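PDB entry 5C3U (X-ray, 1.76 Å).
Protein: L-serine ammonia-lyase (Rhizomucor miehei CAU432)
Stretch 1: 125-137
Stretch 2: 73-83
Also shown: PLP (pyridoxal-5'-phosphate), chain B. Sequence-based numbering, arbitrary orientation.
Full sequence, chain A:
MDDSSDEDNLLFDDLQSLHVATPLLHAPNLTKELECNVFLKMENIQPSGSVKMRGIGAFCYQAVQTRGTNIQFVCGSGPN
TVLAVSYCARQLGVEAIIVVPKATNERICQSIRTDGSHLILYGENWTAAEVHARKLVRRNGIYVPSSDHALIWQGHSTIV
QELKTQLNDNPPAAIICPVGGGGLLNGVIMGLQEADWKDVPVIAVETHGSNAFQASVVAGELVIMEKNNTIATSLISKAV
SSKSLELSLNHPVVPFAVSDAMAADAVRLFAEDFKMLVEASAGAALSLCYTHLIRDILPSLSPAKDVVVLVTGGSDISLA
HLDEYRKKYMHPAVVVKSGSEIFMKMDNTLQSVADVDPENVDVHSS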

ATOM      1  N   ASN A 125     -14.332  11.911  -5.642  1.00 32.05           N
ATOM      2  CA  ASN A 125     -13.448  10.972  -4.943  1.00 31.37           C
ATOM      3  C   ASN A 125     -12.531  10.261  -5.928  1.00 28.26           C
ATOM      4  O   ASN A 125     -12.642  10.490  -7.130  1.00 27.65           O
ATOM      5  CB  ASN A 125     -14.243   9.958  -4.104  1.00 32.31           C
ATOM      6  CG  ASN A 125     -15.199   9.109  -4.927  1.00 35.47           C
ATOM      7  OD1 ASN A 125     -14.992   8.859  -6.120  1.00 34.29           O
ATOM      8  ND2 ASN A 125     -16.261   8.627  -4.269  1.00 35.45           N
ATOM      9  N   TRP A 126     -11.642   9.393  -5.435  1.00 28.70           N
ATOM     10  CA  TRP A 126     -10.695   8.705  -6.320  1.00 27.97           C
ATOM     11  C   TRP A 126     -11.307   7.735  -7.311  1.00 30.02           C
ATOM     12  O   TRP A 126     -10.759   7.521  -8.397  1.00 29.89           O
ATOM     13  CB  TRP A 126      -9.583   8.028  -5.522  1.00 26.17           C
ATOM     14  CG  TRP A 126      -8.679   9.071  -4.928  1.00 25.61           C
ATOM     15  CD1 TRP A 126      -8.712   9.593  -3.638  1.00 25.41           C
ATOM     16  CD2 TRP A 126      -7.591   9.775  -5.610  1.00 26.74           C
ATOM     17  NE1 TRP A 126      -7.735  10.552  -3.476  1.00 24.97           N
ATOM     18  CE2 TRP A 126      -7.036  10.716  -4.632  1.00 24.96           C
ATOM     19  CE3 TRP A 126      -7.054   9.735  -6.903  1.00 24.94           C
ATOM     20  CZ2 TRP A 126      -5.977  11.558  -4.939  1.00 25.13           C
ATOM     21  CZ3 TRP A 126      -5.979  10.591  -7.196  1.00 24.50           C
ATOM     22  CH2 TRP A 126      -5.468  11.478  -6.239  1.00 24.92           C
ATOM     23  N   THR A 127     -12.428   7.119  -6.948  1.00 29.72           N
ATOM     24  CA  THR A 127     -13.133   6.272  -7.912  1.00 31.41           C
ATOM     25  C   THR A 127     -13.575   7.093  -9.148  1.00 30.68           C
ATOM     26  O   THR A 127     -13.414   6.659 -10.300  1.00 31.26           O
ATOM     27  CB  THR A 127     -14.336   5.594  -7.234  1.00 32.32           C
ATOM     28  OG1 THR A 127     -13.881   4.935  -6.050  1.00 35.92           O
ATOM     29  CG2 THR A 127     -14.950   4.588  -8.155  1.00 32.62           C
ATOM     30  N   ALA A 128     -14.107   8.293  -8.912  1.00 29.69           N
ATOM     31  CA  ALA A 128     -14.543   9.143 -10.012  1.00 31.08           C
ATOM     32  C   ALA A 128     -13.349   9.660 -10.824  1.00 30.77           C
ATOM     33  O   ALA A 128     -13.446   9.780 -12.039  1.00 29.71           O
ATOM     34  CB  ALA A 128     -15.373  10.302  -9.510  1.00 31.50           C
ATOM     35  N   ALA A 129     -12.247   9.977 -10.147  1.00 29.63           N
ATOM     36  CA  ALA A 129     -11.000  10.396 -10.841  1.00 29.61           C
ATOM     37  C   ALA A 129     -10.530   9.298 -11.787  1.00 28.41           C
ATOM     38  O   ALA A 129     -10.178   9.571 -12.947  1.00 28.12           O
ATOM     39  CB  ALA A 129      -9.903  10.746  -9.839  1.00 29.42           C
ATOM     40  N   GLU A 130     -10.552   8.056 -11.297  1.00 27.74           N
ATOM     41  CA  GLU A 130     -10.176   6.904 -12.098  1.00 29.48           C
ATOM     42  C   GLU A 130     -11.083   6.736 -13.317  1.00 30.02           C
ATOM     43  O   GLU A 130     -10.600   6.438 -14.408  1.00 27.82           O
ATOM     44  CB  GLU A 130     -10.169   5.612 -11.271  1.00 34.21           C
ATOM     45  CG  GLU A 130      -9.716   4.393 -12.074  1.00 36.33           C
ATOM     46  CD  GLU A 130      -9.860   3.076 -11.337  1.00 42.55           C
ATOM     47  OE1 GLU A 130     -10.221   3.075 -10.135  1.00 44.93           O
ATOM     48  OE2 GLU A 130      -9.615   2.029 -11.977  1.00 45.74           O
ATOM     49  N   VAL A 131     -12.395   6.881 -13.103  1.00 31.59           N
ATOM     50  CA  VAL A 131     -13.375   6.707 -14.179  1.00 32.44           C
ATOM     51  C   VAL A 131     -13.108   7.729 -15.273  1.00 31.03           C
ATOM     52  O   VAL A 131     -13.056   7.376 -16.447  1.00 32.23           O
ATOM     53  CB  VAL A 131     -14.839   6.747 -13.666  1.00 32.43           C
ATOM     54  CG1 VAL A 131     -15.820   7.049 -14.799  1.00 33.53           C
ATOM     55  CG2 VAL A 131     -15.199   5.423 -12.988  1.00 32.34           C
ATOM     56  N   HIS A 132     -12.874   8.975 -14.871  1.00 31.77           N
ATOM     57  CA  HIS A 132     -12.543  10.044 -15.794  1.00 31.29           C
ATOM     58  C   HIS A 132     -11.223   9.819 -16.487  1.00 30.68           C
ATOM     59  O   HIS A 132     -11.142   9.891 -17.718  1.00 30.56           O
ATOM     60  CB  HIS A 132     -12.521  11.373 -15.071  1.00 33.22           C
ATOM     61  CG  HIS A 132     -12.454  12.556 -15.994  1.00 35.04           C
ATOM     62  ND1 HIS A 132     -13.468  12.889 -16.822  1.00 38.50           N
ATOM     63  CD2 HIS A 132     -11.452  13.496 -16.200  1.00 37.06           C
ATOM     64  CE1 HIS A 132     -13.125  13.984 -17.526  1.00 38.54           C
ATOM     65  NE2 HIS A 132     -11.896  14.360 -17.140  1.00 37.86           N
ATOM     66  N   ALA A 133     -10.180   9.517 -15.716  1.00 29.33           N
ATOM     67  CA  ALA A 133      -8.864   9.218 -16.313  1.00 26.79           C
ATOM     68  C   ALA A 133      -8.929   8.132 -17.381  1.00 27.52           C
ATOM     69  O   ALA A 133      -8.283   8.240 -18.419  1.00 27.34           O
ATOM     70  CB  ALA A 133      -7.835   8.854 -15.240  1.00 26.11           C
ATOM     71  N   ARG A 134      -9.722   7.090 -17.143  1.00 28.38           N
ATOM     72  CA  ARG A 134      -9.813   6.004 -18.107  1.00 28.49           C
ATOM     73  C   ARG A 134     -10.307   6.442 -19.477  1.00 29.76           C
ATOM     74  O   ARG A 134      -9.865   5.888 -20.490  1.00 30.96           O
ATOM     75  CB  ARG A 134     -10.645   4.843 -17.572  1.00 29.01           C
ATOM     76  CG  ARG A 134      -9.887   4.031 -16.534  1.00 30.98           C
ATOM     77  CD  ARG A 134     -10.675   2.809 -16.076  1.00 32.84           C
ATOM     78  NE  ARG A 134      -9.921   2.071 -15.060  1.00 33.99           N
ATOM     79  CZ  ARG A 134      -8.956   1.199 -15.329  1.00 34.60           C
ATOM     80  NH1 ARG A 134      -8.310   0.587 -14.340  1.00 36.33           N
ATOM     81  NH2 ARG A 134      -8.617   0.957 -16.586  1.00 34.99           N
ATOM     82  N   LYS A 135     -11.164   7.457 -19.505  1.00 30.24           N
ATOM     83  CA  LYS A 135     -11.688   8.012 -20.764  1.00 33.68           C
ATOM     84  C   LYS A 135     -10.692   8.936 -21.489  1.00 34.91           C
ATOM     85  O   LYS A 135     -11.003   9.446 -22.566  1.00 37.00           O
ATOM     86  CB  LYS A 135     -12.983   8.806 -20.540  1.00 35.93           C
ATOM     87  CG  LYS A 135     -13.935   8.298 -19.476  1.00 40.27           C
ATOM     88  CD  LYS A 135     -14.858   7.202 -19.964  1.00 44.38           C
ATOM     89  CE  LYS A 135     -16.121   7.161 -19.113  1.00 46.09           C
ATOM     90  NZ  LYS A 135     -16.718   5.793 -19.106  1.00 49.79           N
ATOM     91  N   LEU A 136      -9.513   9.160 -20.908  1.00 33.23           N
ATOM     92  CA  LEU A 136      -8.522  10.068 -21.509  1.00 32.96           C
ATOM     93  C   LEU A 136      -7.417   9.340 -22.247  1.00 31.75           C
ATOM     94  O   LEU A 136      -6.485   9.968 -22.768  1.00 35.08           O
ATOM     95  CB  LEU A 136      -7.887  10.956 -20.436  1.00 31.51           C
ATOM     96  CG  LEU A 136      -8.843  11.798 -19.596  1.00 32.40           C
ATOM     97  CD1 LEU A 136      -8.041  12.758 -18.725  1.00 33.94           C
ATOM     98  CD2 LEU A 136      -9.796  12.565 -20.505  1.00 33.80           C
ATOM     99  N   VAL A 137      -7.500   8.020 -22.265  1.00 29.73           N
ATOM    100  CA  VAL A 137      -6.460   7.207 -22.839  1.00 30.00           C
ATOM    101  C   VAL A 137      -6.626   7.163 -24.361  1.00 31.56           C
ATOM    102  O   VAL A 137      -7.619   6.648 -24.876  1.00 31.99           O
ATOM    103  CB  VAL A 137      -6.471   5.767 -22.303  1.00 28.78           C
ATOM    104  CG1 VAL A 137      -5.340   4.971 -22.939  1.00 28.22           C
ATOM    105  CG2 VAL A 137      -6.360   5.733 -20.769  1.00 28.12           C
TER
HETATM  106  N1  PLP B 401      -0.916   1.440   1.770  1.00 26.72           N
HETATM  107  C2  PLP B 401      -0.597   2.479   0.978  1.00 26.55           C
HETATM  108  C2A PLP B 401      -0.118   3.795   1.540  1.00 26.39           C
HETATM  109  C3  PLP B 401      -0.733   2.332  -0.473  1.00 26.84           C
HETATM  110  O3  PLP B 401      -0.412   3.371  -1.306  1.00 28.00           O
HETATM  111  C4  PLP B 401      -1.189   1.018  -0.976  1.00 27.32           C
HETATM  112  C4A PLP B 401      -1.312   0.803  -2.426  1.00 27.96           C
HETATM  113  C5  PLP B 401      -1.516  -0.060  -0.008  1.00 28.88           C
HETATM  114  C6  PLP B 401      -1.346   0.228   1.349  1.00 27.81           C
HETATM  115  C5A PLP B 401      -2.005  -1.440  -0.453  1.00 29.08           C
HETATM  116  O4P PLP B 401      -2.573  -1.323  -1.752  1.00 29.63           O
HETATM  117  P   PLP B 401      -3.065  -2.511  -2.738  1.00 24.57           P
HETATM  118  O1P PLP B 401      -1.893  -2.969  -3.534  1.00 26.22           O
HETATM  119  O2P PLP B 401      -3.739  -3.611  -1.898  1.00 25.29           O
HETATM  120  O3P PLP B 401      -4.066  -1.737  -3.522  1.00 26.21           O
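Stretch 2, residues 73-83: FVCGSGPNTVL

Stretch 1 is helical from Trp 126. Stretch 2 starts as the last part of a strand, Phe 73 to Cys 75, passes through a short loop at Gly 76 to Gly 78, and enters a helix at Pro 79. It runs antiparallel to stretch 1: Val 74 lies by Val 137, Gly 76 by Glu 130, and Gly 78 by Trp 126. The two bury 485 Å² in total. No hydrogen bond joins them directly, so the contact rests on packing.

Trp 126 contributes the most surface. Its chi1 is m, and its CB points toward stretch 2. Pro 79 CD lies over one face of the indole, 3.7 Å from the centroid of the five-membered ring and 15° off the ring normal, a CH-pi contact. Trp 126 CE3 is 3.3 Å from Gly 78 N. Gly 76 O sits at the ring edge, 3.4 Å from Trp 126 CE3. Further along, Trp 126 CH2 meets Val 82 CG2 at 4.0 Å.

Val 74 covers the far end. Its CG1 is 3.3 Å from Ala 133 O and 4.4 Å from Leu 136 CB, while Val 74 CB is 4.0 Å from Val 137 CG2. This valine packs against Ala 133, in the helix of stretch 1, and against Leu 136 and Val 137 of the type I turn from Arg 134 to Val 137.

The closest CA pair is Gly 76 CA and Glu 130 CA, 4.1 Å apart. Gly 76 N lies 3.5 Å from Ala 133 CB. A CB here would clash with Ala 129 O and Ala 133 CB, so the absent side chain permits the close fit. Gly 78, at phi 107° and psi 160°, needs glycine for its own backbone and occupies the N-cap position of the helix that begins at Pro 79.

Beside this, Ser 77 OG lies 3.4 Å from Glu 130 CG. One water bridges the pair, 2.8 Å from Ser 77 OG and 3.2 Å from Glu 130 OE2.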

ATOM      1  N   PHE A  73       1.621   8.132 -20.010  1.00 24.36           N
ATOM      2  CA  PHE A  73       1.013   7.368 -18.922  1.00 23.79           C
ATOM      3  C   PHE A  73      -0.228   8.127 -18.470  1.00 23.02           C
ATOM      4  O   PHE A  73      -0.206   9.336 -18.403  1.00 24.53           O
ATOM      5  CB  PHE A  73       1.966   7.224 -17.733  1.00 23.87           C
ATOM      6  CG  PHE A  73       3.088   6.241 -17.946  1.00 25.05           C
ATOM      7  CD1 PHE A  73       2.817   4.887 -18.149  1.00 27.26           C
ATOM      8  CD2 PHE A  73       4.403   6.641 -17.858  1.00 27.70           C
ATOM      9  CE1 PHE A  73       3.853   3.969 -18.316  1.00 26.96           C
ATOM     10  CE2 PHE A  73       5.447   5.726 -18.025  1.00 26.57           C
ATOM     11  CZ  PHE A  73       5.165   4.393 -18.264  1.00 25.77           C
ATOM     12  N   VAL A  74      -1.307   7.416 -18.173  1.00 21.56           N
ATOM     13  CA  VAL A  74      -2.548   8.058 -17.732  1.00 22.53           C
ATOM     14  C   VAL A  74      -2.916   7.399 -16.409  1.00 22.03           C
ATOM     15  O   VAL A  74      -2.891   6.165 -16.291  1.00 21.64           O
ATOM     16  CB  VAL A  74      -3.686   7.856 -18.772  1.00 22.25           C
ATOM     17  CG1 VAL A  74      -4.988   8.497 -18.291  1.00 22.69           C
ATOM     18  CG2 VAL A  74      -3.267   8.426 -20.133  1.00 23.37           C
ATOM     19  N   CYS A  75      -3.262   8.201 -15.408  1.00 21.67           N
ATOM     20  CA  CYS A  75      -3.609   7.624 -14.117  1.00 20.96           C
ATOM     21  C   CYS A  75      -4.527   8.517 -13.310  1.00 21.06           C
ATOM     22  O   CYS A  75      -4.281   9.717 -13.204  1.00 20.53           O
ATOM     23  CB  CYS A  75      -2.334   7.311 -13.315  1.00 23.44           C
ATOM     24  SG  CYS A  75      -2.637   6.268 -11.868  1.00 25.61           S
ATOM     25  N   GLY A  76      -5.570   7.909 -12.750  1.00 19.69           N
ATOM     26  CA  GLY A  76      -6.418   8.554 -11.734  1.00 21.84           C
ATOM     27  C   GLY A  76      -6.665   7.650 -10.515  1.00 24.70           C
ATOM     28  O   GLY A  76      -7.568   7.927  -9.713  1.00 26.30           O
ATOM     29  N   SER A  77      -5.837   6.607 -10.363  1.00 23.76           N
ATOM     30  CA  SER A  77      -6.129   5.456  -9.481  1.00 27.16           C
ATOM     31  C   SER A  77      -5.543   5.569  -8.071  1.00 27.16           C
ATOM     32  O   SER A  77      -4.857   4.637  -7.593  1.00 29.76           O
ATOM     33  CB  SER A  77      -5.631   4.150 -10.106  1.00 30.33           C
ATOM     34  OG  SER A  77      -6.453   3.761 -11.191  1.00 35.31           O
ATOM     35  N   GLY A  78      -5.796   6.695  -7.416  1.00 24.11           N
ATOM     36  CA  GLY A  78      -5.448   6.835  -5.995  1.00 22.21           C
ATOM     37  C   GLY A  78      -4.258   7.745  -5.761  1.00 23.34           C
ATOM     38  O   GLY A  78      -3.431   7.929  -6.657  1.00 22.40           O
ATOM     39  N   PRO A  79      -4.124   8.264  -4.531  1.00 23.42           N
ATOM     40  CA  PRO A  79      -3.124   9.338  -4.360  1.00 22.46           C
ATOM     41  C   PRO A  79      -1.690   8.838  -4.534  1.00 22.60           C
ATOM     42  O   PRO A  79      -0.853   9.522  -5.160  1.00 23.69           O
ATOM     43  CB  PRO A  79      -3.363   9.818  -2.922  1.00 23.32           C
ATOM     44  CG  PRO A  79      -4.126   8.717  -2.254  1.00 22.61           C
ATOM     45  CD  PRO A  79      -4.968   8.100  -3.330  1.00 25.21           C
ATOM     46  N   ASN A  80      -1.384   7.669  -3.990  1.00 21.51           N
ATOM     47  CA  ASN A  80       0.004   7.231  -4.077  1.00 21.86           C
ATOM     48  C   ASN A  80       0.353   6.668  -5.431  1.00 21.87           C
ATOM     49  O   ASN A  80       1.518   6.729  -5.840  1.00 22.11           O
ATOM     50  CB  ASN A  80       0.332   6.304  -2.936  1.00 21.00           C
ATOM     51  CG  ASN A  80       0.077   6.985  -1.607  1.00 22.83           C
ATOM     52  OD1 ASN A  80       0.599   8.095  -1.376  1.00 23.49           O
ATOM     53  ND2 ASN A  80      -0.756   6.388  -0.763  1.00 22.44           N
ATOM     54  N   THR A  81      -0.651   6.131  -6.121  1.00 21.27           N
ATOM     55  CA  THR A  81      -0.432   5.665  -7.488  1.00 21.76           C
ATOM     56  C   THR A  81      -0.094   6.842  -8.398  1.00 21.78           C
ATOM     57  O   THR A  81       0.898   6.782  -9.132  1.00 23.30           O
ATOM     58  CB  THR A  81      -1.641   4.898  -8.015  1.00 21.99           C
ATOM     59  OG1 THR A  81      -2.016   3.955  -7.008  1.00 24.99           O
ATOM     60  CG2 THR A  81      -1.275   4.146  -9.320  1.00 21.27           C
ATOM     61  N   VAL A  82      -0.872   7.925  -8.320  1.00 20.65           N
ATOM     62  CA  VAL A  82      -0.627   9.042  -9.232  1.00 21.70           C
ATOM     63  C   VAL A  82       0.717   9.660  -8.928  1.00 21.21           C
ATOM     64  O   VAL A  82       1.427  10.039  -9.846  1.00 22.80           O
ATOM     65  CB  VAL A  82      -1.762  10.107  -9.319  1.00 21.72           C
ATOM     66  CG1 VAL A  82      -3.055   9.440  -9.806  1.00 21.89           C
ATOM     67  CG2 VAL A  82      -1.982  10.874  -8.003  1.00 21.71           C
ATOM     68  N   LEU A  83       1.099   9.703  -7.653  1.00 21.04           N
ATOM     69  CA  LEU A  83       2.423  10.276  -7.315  1.00 19.07           C
ATOM     70  C   LEU A  83       3.577   9.430  -7.890  1.00 20.62           C
ATOM     71  O   LEU A  83       4.594   9.974  -8.354  1.00 20.29           O
ATOM     72  CB  LEU A  83       2.562  10.454  -5.800  1.00 19.98           C
ATOM     73  CG  LEU A  83       1.704  11.604  -5.267  1.00 20.85           C
ATOM     74  CD1 LEU A  83       1.534  11.472  -3.754  1.00 23.69           C
ATOM     75  CD2 LEU A  83       2.389  12.927  -5.605  1.00 20.31           C
TER
HETATM   76  O   HOH W   1      -6.745   1.006 -10.900  1.00 32.50           O